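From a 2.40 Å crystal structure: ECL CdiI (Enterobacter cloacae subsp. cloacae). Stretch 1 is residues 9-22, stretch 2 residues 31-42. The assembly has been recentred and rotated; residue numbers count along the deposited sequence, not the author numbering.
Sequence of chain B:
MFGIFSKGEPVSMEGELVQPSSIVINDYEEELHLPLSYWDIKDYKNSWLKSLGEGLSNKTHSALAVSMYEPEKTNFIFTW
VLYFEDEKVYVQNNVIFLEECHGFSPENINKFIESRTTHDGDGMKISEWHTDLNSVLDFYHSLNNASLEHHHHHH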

ATOM      1  N   GLU B   9       2.140 -20.380   3.014  1.00 36.79           N
ATOM      2  CA  GLU B   9       1.653 -20.660   1.668  1.00 39.97           C
ATOM      3  C   GLU B   9       0.552 -19.694   1.220  1.00 35.56           C
ATOM      4  O   GLU B   9      -0.158 -19.131   2.050  1.00 37.26           O
ATOM      5  CB  GLU B   9       1.171 -22.107   1.570  1.00 30.93           C
ATOM      6  CG  GLU B   9       0.177 -22.521   2.626  1.00 29.32           C
ATOM      7  CD  GLU B   9       0.037 -24.031   2.687  1.00 41.99           C
ATOM      8  OE1 GLU B   9       0.749 -24.705   1.903  1.00 45.77           O
ATOM      9  OE2 GLU B   9      -0.770 -24.537   3.505  1.00 37.44           O
ATOM     10  N   PRO B  10       0.426 -19.486  -0.099  1.00 33.69           N
ATOM     11  CA  PRO B  10      -0.627 -18.592  -0.595  1.00 37.83           C
ATOM     12  C   PRO B  10      -2.000 -19.109  -0.196  1.00 39.33           C
ATOM     13  O   PRO B  10      -2.205 -20.321  -0.142  1.00 40.34           O
ATOM     14  CB  PRO B  10      -0.453 -18.652  -2.115  1.00 27.87           C
ATOM     15  CG  PRO B  10       0.999 -18.975  -2.294  1.00 31.87           C
ATOM     16  CD  PRO B  10       1.335 -19.920  -1.174  1.00 29.77           C
ATOM     17  N   VAL B  11      -2.913 -18.197   0.122  1.00 31.08           N
ATOM     18  CA  VAL B  11      -4.254 -18.586   0.529  1.00 34.37           C
ATOM     19  C   VAL B  11      -5.280 -17.702  -0.155  1.00 38.46           C
ATOM     20  O   VAL B  11      -4.960 -16.608  -0.620  1.00 38.76           O
ATOM     21  CB  VAL B  11      -4.430 -18.470   2.043  1.00 35.84           C
ATOM     22  CG1 VAL B  11      -3.627 -19.556   2.766  1.00 32.29           C
ATOM     23  CG2 VAL B  11      -4.013 -17.066   2.501  1.00 30.33           C
ATOM     24  N   SER B  12      -6.511 -18.188  -0.219  1.00 42.01           N
ATOM     25  CA  SER B  12      -7.592 -17.453  -0.854  1.00 45.45           C
ATOM     26  C   SER B  12      -8.190 -16.421   0.096  1.00 57.20           C
ATOM     27  O   SER B  12      -8.673 -16.777   1.172  1.00 59.43           O
ATOM     28  CB  SER B  12      -8.681 -18.423  -1.289  1.00 42.30           C
ATOM     29  OG  SER B  12      -9.852 -17.724  -1.643  1.00 52.10           O
HETATM   30  N   MSE B  13      -8.160 -15.146  -0.289  1.00 58.36           N
HETATM   31  CA  MSE B  13      -8.809 -14.104   0.516  1.00 60.75           C
HETATM   32  C   MSE B  13      -9.434 -13.013  -0.318  1.00 60.95           C
HETATM   33  O   MSE B  13      -8.829 -12.524  -1.283  1.00 60.06           O
HETATM   34  CB  MSE B  13      -7.848 -13.467   1.520  1.00 61.79           C
HETATM   35  CG  MSE B  13      -7.367 -14.411   2.608  1.00 70.90           C
HETATM   36 SE   MSE B  13      -5.970 -13.619   3.704  1.00 96.40          SE
HETATM   37  CE  MSE B  13      -7.228 -13.118   5.102  1.00 68.64           C
ATOM     38  N   GLU B  14     -10.639 -12.622   0.090  1.00 62.29           N
ATOM     39  CA  GLU B  14     -11.426 -11.639  -0.634  1.00 68.27           C
ATOM     40  C   GLU B  14     -11.544 -12.085  -2.074  1.00 68.33           C
ATOM     41  O   GLU B  14     -11.449 -11.280  -2.995  1.00 73.60           O
ATOM     42  CB  GLU B  14     -10.804 -10.243  -0.542  1.00 69.79           C
ATOM     43  CG  GLU B  14     -11.826  -9.150  -0.336  1.00 81.47           C
ATOM     44  CD  GLU B  14     -12.607  -9.322   0.954  1.00 86.17           C
ATOM     45  OE1 GLU B  14     -12.006  -9.149   2.037  1.00 85.79           O
ATOM     46  OE2 GLU B  14     -13.818  -9.634   0.887  1.00 88.81           O
ATOM     47  N   GLY B  15     -11.716 -13.391  -2.251  1.00 63.08           N
ATOM     48  CA  GLY B  15     -12.014 -13.959  -3.547  1.00 61.81           C
ATOM     49  C   GLY B  15     -10.839 -14.127  -4.483  1.00 51.10           C
ATOM     50  O   GLY B  15     -11.039 -14.354  -5.673  1.00 54.68           O
ATOM     51  N   GLU B  16      -9.617 -14.028  -3.968  1.00 47.13           N
ATOM     52  CA  GLU B  16      -8.436 -14.296  -4.800  1.00 56.27           C
ATOM     53  C   GLU B  16      -7.213 -14.796  -4.021  1.00 43.73           C
ATOM     54  O   GLU B  16      -7.135 -14.648  -2.800  1.00 39.91           O
ATOM     55  CB  GLU B  16      -8.066 -13.071  -5.639  1.00 62.02           C
ATOM     56  CG  GLU B  16      -7.622 -11.872  -4.845  1.00 65.87           C
ATOM     57  CD  GLU B  16      -6.711 -10.966  -5.652  1.00 70.32           C
ATOM     58  OE1 GLU B  16      -5.861 -11.499  -6.405  1.00 73.39           O
ATOM     59  OE2 GLU B  16      -6.848  -9.730  -5.538  1.00 60.80           O
ATOM     60  N   LEU B  17      -6.266 -15.395  -4.742  1.00 38.14           N
ATOM     61  CA  LEU B  17      -5.050 -15.942  -4.136  1.00 38.20           C
ATOM     62  C   LEU B  17      -4.067 -14.847  -3.762  1.00 36.91           C
ATOM     63  O   LEU B  17      -3.649 -14.051  -4.606  1.00 34.09           O
ATOM     64  CB  LEU B  17      -4.357 -16.917  -5.088  1.00 33.94           C
ATOM     65  CG  LEU B  17      -3.416 -17.976  -4.507  1.00 41.40           C
ATOM     66  CD1 LEU B  17      -4.184 -18.975  -3.616  1.00 31.56           C
ATOM     67  CD2 LEU B  17      -2.688 -18.715  -5.637  1.00 31.69           C
ATOM     68  N   VAL B  18      -3.690 -14.808  -2.496  1.00 31.54           N
ATOM     69  CA  VAL B  18      -2.747 -13.800  -2.048  1.00 30.20           C
ATOM     70  C   VAL B  18      -1.588 -14.455  -1.340  1.00 30.40           C
ATOM     71  O   VAL B  18      -1.663 -15.613  -0.918  1.00 27.75           O
ATOM     72  CB  VAL B  18      -3.401 -12.768  -1.121  1.00 35.83           C
ATOM     73  CG1 VAL B  18      -4.676 -12.192  -1.769  1.00 34.95           C
ATOM     74  CG2 VAL B  18      -3.707 -13.392   0.229  1.00 30.96           C
ATOM     75  N   GLN B  19      -0.503 -13.709  -1.234  1.00 27.27           N
ATOM     76  CA  GLN B  19       0.674 -14.155  -0.522  1.00 28.33           C
ATOM     77  C   GLN B  19       0.736 -13.386   0.786  1.00 31.24           C
ATOM     78  O   GLN B  19       0.977 -12.161   0.780  1.00 29.27           O
ATOM     79  CB  GLN B  19       1.928 -13.875  -1.364  1.00 30.73           C
ATOM     80  CG  GLN B  19       3.228 -14.149  -0.651  1.00 27.09           C
ATOM     81  CD  GLN B  19       3.289 -15.556  -0.087  1.00 33.92           C
ATOM     82  OE1 GLN B  19       3.460 -16.525  -0.823  1.00 33.34           O
ATOM     83  NE2 GLN B  19       3.155 -15.673   1.231  1.00 32.04           N
ATOM     84  N   PRO B  20       0.501 -14.084   1.914  1.00 32.16           N
ATOM     85  CA  PRO B  20       0.643 -13.402   3.204  1.00 30.47           C
ATOM     86  C   PRO B  20       2.086 -12.987   3.368  1.00 24.29           C
ATOM     87  O   PRO B  20       2.965 -13.774   3.055  1.00 25.27           O
ATOM     88  CB  PRO B  20       0.257 -14.474   4.240  1.00 26.35           C
ATOM     89  CG  PRO B  20      -0.563 -15.464   3.489  1.00 29.86           C
ATOM     90  CD  PRO B  20       0.028 -15.474   2.074  1.00 35.98           C
ATOM     91  N   SER B  21       2.303 -11.752   3.813  1.00 26.72           N
ATOM     92  CA  SER B  21       3.616 -11.133   3.877  1.00 26.90           C
ATOM     93  C   SER B  21       3.639 -10.092   4.983  1.00 29.75           C
ATOM     94  O   SER B  21       2.598  -9.715   5.526  1.00 28.69           O
ATOM     95  CB  SER B  21       3.932 -10.382   2.576  1.00 25.29           C
ATOM     96  OG  SER B  21       3.742 -11.174   1.425  1.00 30.83           O
ATOM     97  N   SER B  22       4.829  -9.580   5.267  1.00 29.32           N
ATOM     98  CA  SER B  22       4.963  -8.446   6.169  1.00 27.50           C
ATOM     99  C   SER B  22       5.884  -7.415   5.565  1.00 33.48           C
ATOM    100  O   SER B  22       6.816  -7.742   4.825  1.00 27.45           O
ATOM    101  CB  SER B  22       5.562  -8.884   7.496  1.00 20.25           C
ATOM    102  OG  SER B  22       4.533  -9.132   8.424  1.00 81.94           O
ATOM    103  N   GLU B  31       1.218  -6.456   8.538  1.00 28.18           N
ATOM    104  CA  GLU B  31       0.847  -7.593   7.684  1.00 31.77           C
ATOM    105  C   GLU B  31       0.263  -7.135   6.337  1.00 32.58           C
ATOM    106  O   GLU B  31      -0.503  -6.172   6.274  1.00 30.89           O
ATOM    107  CB  GLU B  31      -0.157  -8.481   8.427  1.00 38.07           C
ATOM    108  CG  GLU B  31      -0.622  -9.722   7.681  1.00 45.97           C
ATOM    109  CD  GLU B  31      -1.451 -10.663   8.573  1.00 54.75           C
ATOM    110  OE1 GLU B  31      -1.603 -10.369   9.788  1.00 51.69           O
ATOM    111  OE2 GLU B  31      -1.943 -11.694   8.055  1.00 54.63           O
ATOM    112  N   LEU B  32       0.648  -7.815   5.261  1.00 28.62           N
ATOM    113  CA  LEU B  32       0.145  -7.506   3.922  1.00 32.20           C
ATOM    114  C   LEU B  32      -0.319  -8.777   3.196  1.00 36.00           C
ATOM    115  O   LEU B  32       0.181  -9.884   3.462  1.00 31.84           O
ATOM    116  CB  LEU B  32       1.223  -6.819   3.090  1.00 36.27           C
ATOM    117  CG  LEU B  32       1.818  -5.521   3.643  1.00 31.80           C
ATOM    118  CD1 LEU B  32       3.019  -5.154   2.811  1.00 21.14           C
ATOM    119  CD2 LEU B  32       0.764  -4.395   3.643  1.00 27.38           C
ATOM    120  N   HIS B  33      -1.278  -8.605   2.289  1.00 32.32           N
ATOM    121  CA  HIS B  33      -1.756  -9.684   1.428  1.00 27.86           C
ATOM    122  C   HIS B  33      -1.510  -9.289  -0.033  1.00 37.95           C
ATOM    123  O   HIS B  33      -2.323  -8.580  -0.632  1.00 43.31           O
ATOM    124  CB  HIS B  33      -3.251  -9.934   1.647  1.00 26.87           C
ATOM    125  CG  HIS B  33      -3.610 -10.305   3.054  1.00 39.04           C
ATOM    126  ND1 HIS B  33      -4.868 -10.114   3.587  1.00 37.08           N
ATOM    127  CD2 HIS B  33      -2.872 -10.880   4.034  1.00 43.02           C
ATOM    128  CE1 HIS B  33      -4.889 -10.539   4.837  1.00 41.50           C
ATOM    129  NE2 HIS B  33      -3.687 -11.011   5.133  1.00 49.61           N
ATOM    130  N   LEU B  34      -0.391  -9.743  -0.598  1.00 30.67           N
ATOM    131  CA  LEU B  34      -0.010  -9.376  -1.952  1.00 30.93           C
ATOM    132  C   LEU B  34      -0.768 -10.238  -2.951  1.00 29.92           C
ATOM    133  O   LEU B  34      -0.585 -11.454  -2.970  1.00 33.00           O
ATOM    134  CB  LEU B  34       1.499  -9.555  -2.153  1.00 34.84           C
ATOM    135  CG  LEU B  34       2.408  -8.410  -1.700  1.00 31.14           C
ATOM    136  CD1 LEU B  34       2.240  -8.114  -0.220  1.00 26.01           C
ATOM    137  CD2 LEU B  34       3.869  -8.714  -2.025  1.00 29.77           C
ATOM    138  N   PRO B  35      -1.636  -9.618  -3.772  1.00 29.56           N
ATOM    139  CA  PRO B  35      -2.415 -10.397  -4.752  1.00 32.02           C
ATOM    140  C   PRO B  35      -1.527 -10.958  -5.857  1.00 36.05           C
ATOM    141  O   PRO B  35      -0.609 -10.274  -6.339  1.00 33.66           O
ATOM    142  CB  PRO B  35      -3.403  -9.367  -5.327  1.00 27.17           C
ATOM    143  CG  PRO B  35      -2.789  -8.056  -5.100  1.00 25.13           C
ATOM    144  CD  PRO B  35      -1.999  -8.192  -3.798  1.00 28.47           C
ATOM    145  N   LEU B  36      -1.817 -12.187  -6.264  1.00 29.90           N
ATOM    146  CA  LEU B  36      -0.976 -12.921  -7.204  1.00 34.59           C
ATOM    147  C   LEU B  36      -1.638 -13.129  -8.567  1.00 35.07           C
ATOM    148  O   LEU B  36      -1.142 -13.892  -9.403  1.00 34.49           O
ATOM    149  CB  LEU B  36      -0.615 -14.291  -6.611  1.00 32.06           C
ATOM    150  CG  LEU B  36       0.024 -14.281  -5.229  1.00 39.68           C
ATOM    151  CD1 LEU B  36       0.138 -15.710  -4.682  1.00 42.95           C
ATOM    152  CD2 LEU B  36       1.377 -13.624  -5.296  1.00 29.26           C
ATOM    153  N   SER B  37      -2.779 -12.491  -8.783  1.00 36.65           N
ATOM    154  CA  SER B  37      -3.550 -12.780  -9.996  1.00 43.84           C
ATOM    155  C   SER B  37      -2.847 -12.318 -11.282  1.00 35.76           C
ATOM    156  O   SER B  37      -3.106 -12.839 -12.359  1.00 61.50           O
ATOM    157  CB  SER B  37      -4.979 -12.226  -9.902  1.00 43.07           C
ATOM    158  OG  SER B  37      -4.975 -10.814  -9.821  1.00 54.67           O
ATOM    159  N   TYR B  38      -1.936 -11.365 -11.149  1.00 33.50           N
ATOM    160  CA  TYR B  38      -1.204 -10.816 -12.294  1.00 37.93           C
ATOM    161  C   TYR B  38       0.308 -11.019 -12.117  1.00 41.58           C
ATOM    162  O   TYR B  38       0.980 -11.533 -13.005  1.00 53.33           O
ATOM    163  CB  TYR B  38      -1.540  -9.327 -12.468  1.00 34.19           C
ATOM    164  CG  TYR B  38      -0.887  -8.648 -13.657  1.00 38.85           C
ATOM    165  CD1 TYR B  38      -1.334  -8.882 -14.955  1.00 43.79           C
ATOM    166  CD2 TYR B  38       0.152  -7.749 -13.480  1.00 42.66           C
ATOM    167  CE1 TYR B  38      -0.746  -8.252 -16.042  1.00 39.98           C
ATOM    168  CE2 TYR B  38       0.747  -7.110 -14.560  1.00 43.23           C
ATOM    169  CZ  TYR B  38       0.292  -7.372 -15.832  1.00 44.18           C
ATOM    170  OH  TYR B  38       0.878  -6.746 -16.888  1.00 47.67           O
ATOM    171  N   TRP B  39       0.833 -10.617 -10.965  1.00 38.61           N
ATOM    172  CA  TRP B  39       2.241 -10.811 -10.625  1.00 35.24           C
ATOM    173  C   TRP B  39       2.436 -11.962  -9.646  1.00 38.01           C
ATOM    174  O   TRP B  39       1.695 -12.066  -8.673  1.00 43.80           O
ATOM    175  CB  TRP B  39       2.760  -9.566  -9.918  1.00 33.49           C
ATOM    176  CG  TRP B  39       3.317  -8.505 -10.825  1.00 45.29           C
ATOM    177  CD1 TRP B  39       3.420  -8.550 -12.185  1.00 46.41           C
ATOM    178  CD2 TRP B  39       3.861  -7.244 -10.423  1.00 41.07           C
ATOM    179  NE1 TRP B  39       3.990  -7.389 -12.655  1.00 42.99           N
ATOM    180  CE2 TRP B  39       4.269  -6.572 -11.590  1.00 43.16           C
ATOM    181  CE3 TRP B  39       4.032  -6.614  -9.189  1.00 42.12           C
ATOM    182  CZ2 TRP B  39       4.839  -5.300 -11.558  1.00 36.58           C
ATOM    183  CZ3 TRP B  39       4.604  -5.347  -9.160  1.00 41.10           C
ATOM    184  CH2 TRP B  39       4.999  -4.709 -10.336  1.00 33.90           C
ATOM    185  N   ASP B  40       3.444 -12.805  -9.870  1.00 33.95           N
ATOM    186  CA  ASP B  40       3.930 -13.673  -8.792  1.00 32.25           C
ATOM    187  C   ASP B  40       4.927 -12.893  -7.942  1.00 31.19           C
ATOM    188  O   ASP B  40       5.168 -11.710  -8.201  1.00 30.82           O
ATOM    189  CB  ASP B  40       4.543 -14.988  -9.319  1.00 35.40           C
ATOM    190  CG  ASP B  40       5.710 -14.769 -10.286  1.00 36.76           C
ATOM    191  OD1 ASP B  40       5.907 -15.622 -11.175  1.00 44.52           O
ATOM    192  OD2 ASP B  40       6.443 -13.771 -10.160  1.00 42.43           O
ATOM    193  N   ILE B  41       5.512 -13.543  -6.939  1.00 27.75           N
ATOM    194  CA  ILE B  41       6.398 -12.854  -5.990  1.00 32.15           C
ATOM    195  C   ILE B  41       7.738 -12.474  -6.630  1.00 33.97           C
ATOM    196  O   ILE B  41       8.340 -11.453  -6.295  1.00 41.18           O
ATOM    197  CB  ILE B  41       6.594 -13.682  -4.690  1.00 25.70           C
ATOM    198  CG1 ILE B  41       5.273 -13.741  -3.937  1.00 33.66           C
ATOM    199  CG2 ILE B  41       7.624 -13.032  -3.741  1.00 21.07           C
ATOM    200  CD1 ILE B  41       4.913 -12.426  -3.242  1.00 35.59           C
ATOM    201  N   LYS B  42       8.181 -13.291  -7.574  1.00 36.61           N
ATOM    202  CA  LYS B  42       9.359 -12.969  -8.366  1.00 37.74           C
ATOM    203  C   LYS B  42       9.152 -11.632  -9.103  1.00 32.30           C
ATOM    204  O   LYS B  42      10.053 -10.790  -9.142  1.00 32.35           O
ATOM    205  CB  LYS B  42       9.665 -14.110  -9.337  1.00 43.76           C
ATOM    206  CG  LYS B  42      11.129 -14.456  -9.460  1.00 61.45           C
ATOM    207  CD  LYS B  42      11.321 -15.895  -9.927  1.00 77.14           C
ATOM    208  CE  LYS B  42      10.870 -16.904  -8.866  1.00 77.87           C
ATOM    209  NZ  LYS B  42      11.057 -18.327  -9.299  1.00 80.70           N
TER

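Two neighbouring antiparallel strands are held in register by their backbones, but side chains also pack across the pairing. The pairing of residues 16-22 with residues 31-35 in this immunity protein illustrates how the two contributions fit together. The ladder is regular. Gln 19 N donates to Leu 34 O at 2.8 Å, and Leu 34 N returns a bond to Gln 19 O at 3.1 Å; two residues along, Ser 21 N reaches Leu 32 O at 2.8 Å and Leu 32 N reaches Ser 21 O at 2.7 Å, the last of these nearly straight at 173°. Between these closed pairs lie the non-hydrogen-bonded ones, Val 18 with Pro 35, Pro 20 with His 33 and Ser 22 with Glu 31. Proline has no amide hydrogen to give, so Pro 35 and Pro 20 sit where the ladder asks for none, and alpha carbons on the first strand face the second: Pro 20 CA approaches Leu 32 O at 3.6 Å and Val 18 CA approaches Leu 34 O at 3.3 Å, both as CA-H...O contacts.

Three residues cover the most surface, and each illustrates a different way of using such a frame. His 33, with 76 Å² covered, shares its face of the sheet with Val 18 and Pro 20. Its imidazole receives the selenium of Met 13, a selenomethionine, over one ring face: Met 13 SE lies 3.7 Å from the centroid of the His 33 ring and only 20° off the normal, with 3.5 Å to His 33 CE1. Met 13 can take part because residues 11-13 fold back through a type I' turn, from Met 13 to Glu 16, and pair with the strand that follows. High B-factors at Met 13 counsel some caution about this selenium-aromatic contact. Val 18 CG2 adds a contact of 3.8 Å to His 33 CB, while a weak hydrogen bond from His 33 NE2 to Glu 31 OE2, 3.5 Å long, links the ring to a residue on the same face and strand.

Leu 36, with 75 Å² covered, lies just past the strand yet extends the ladder by one bond, from Leu 36 N to Leu 17 O at 3.1 Å. Its CA-to-CB bond points toward the first stretch, where its methyls meet several residues: Leu 36 CD1 lies 3.9 Å from Pro 10 CB and 4.2 Å from Leu 17 CG, and Leu 36 CD2 lies 4.0 Å from Gln 19 CB.

Gln 19, with 69 Å² covered, projects from the face opposite His 33 and divides its side chain by chemistry. The aliphatic part packs, with Gln 19 CG 3.5 Å from Ile 41 CD1 at the start of the helix, whereas the amide turns back to its own strand, Gln 19 NE2 donating to Pro 20 O at 2.6 Å. Thus a buried polar residue can supply apolar surface to its neighbour while its amide nitrogen remains satisfied.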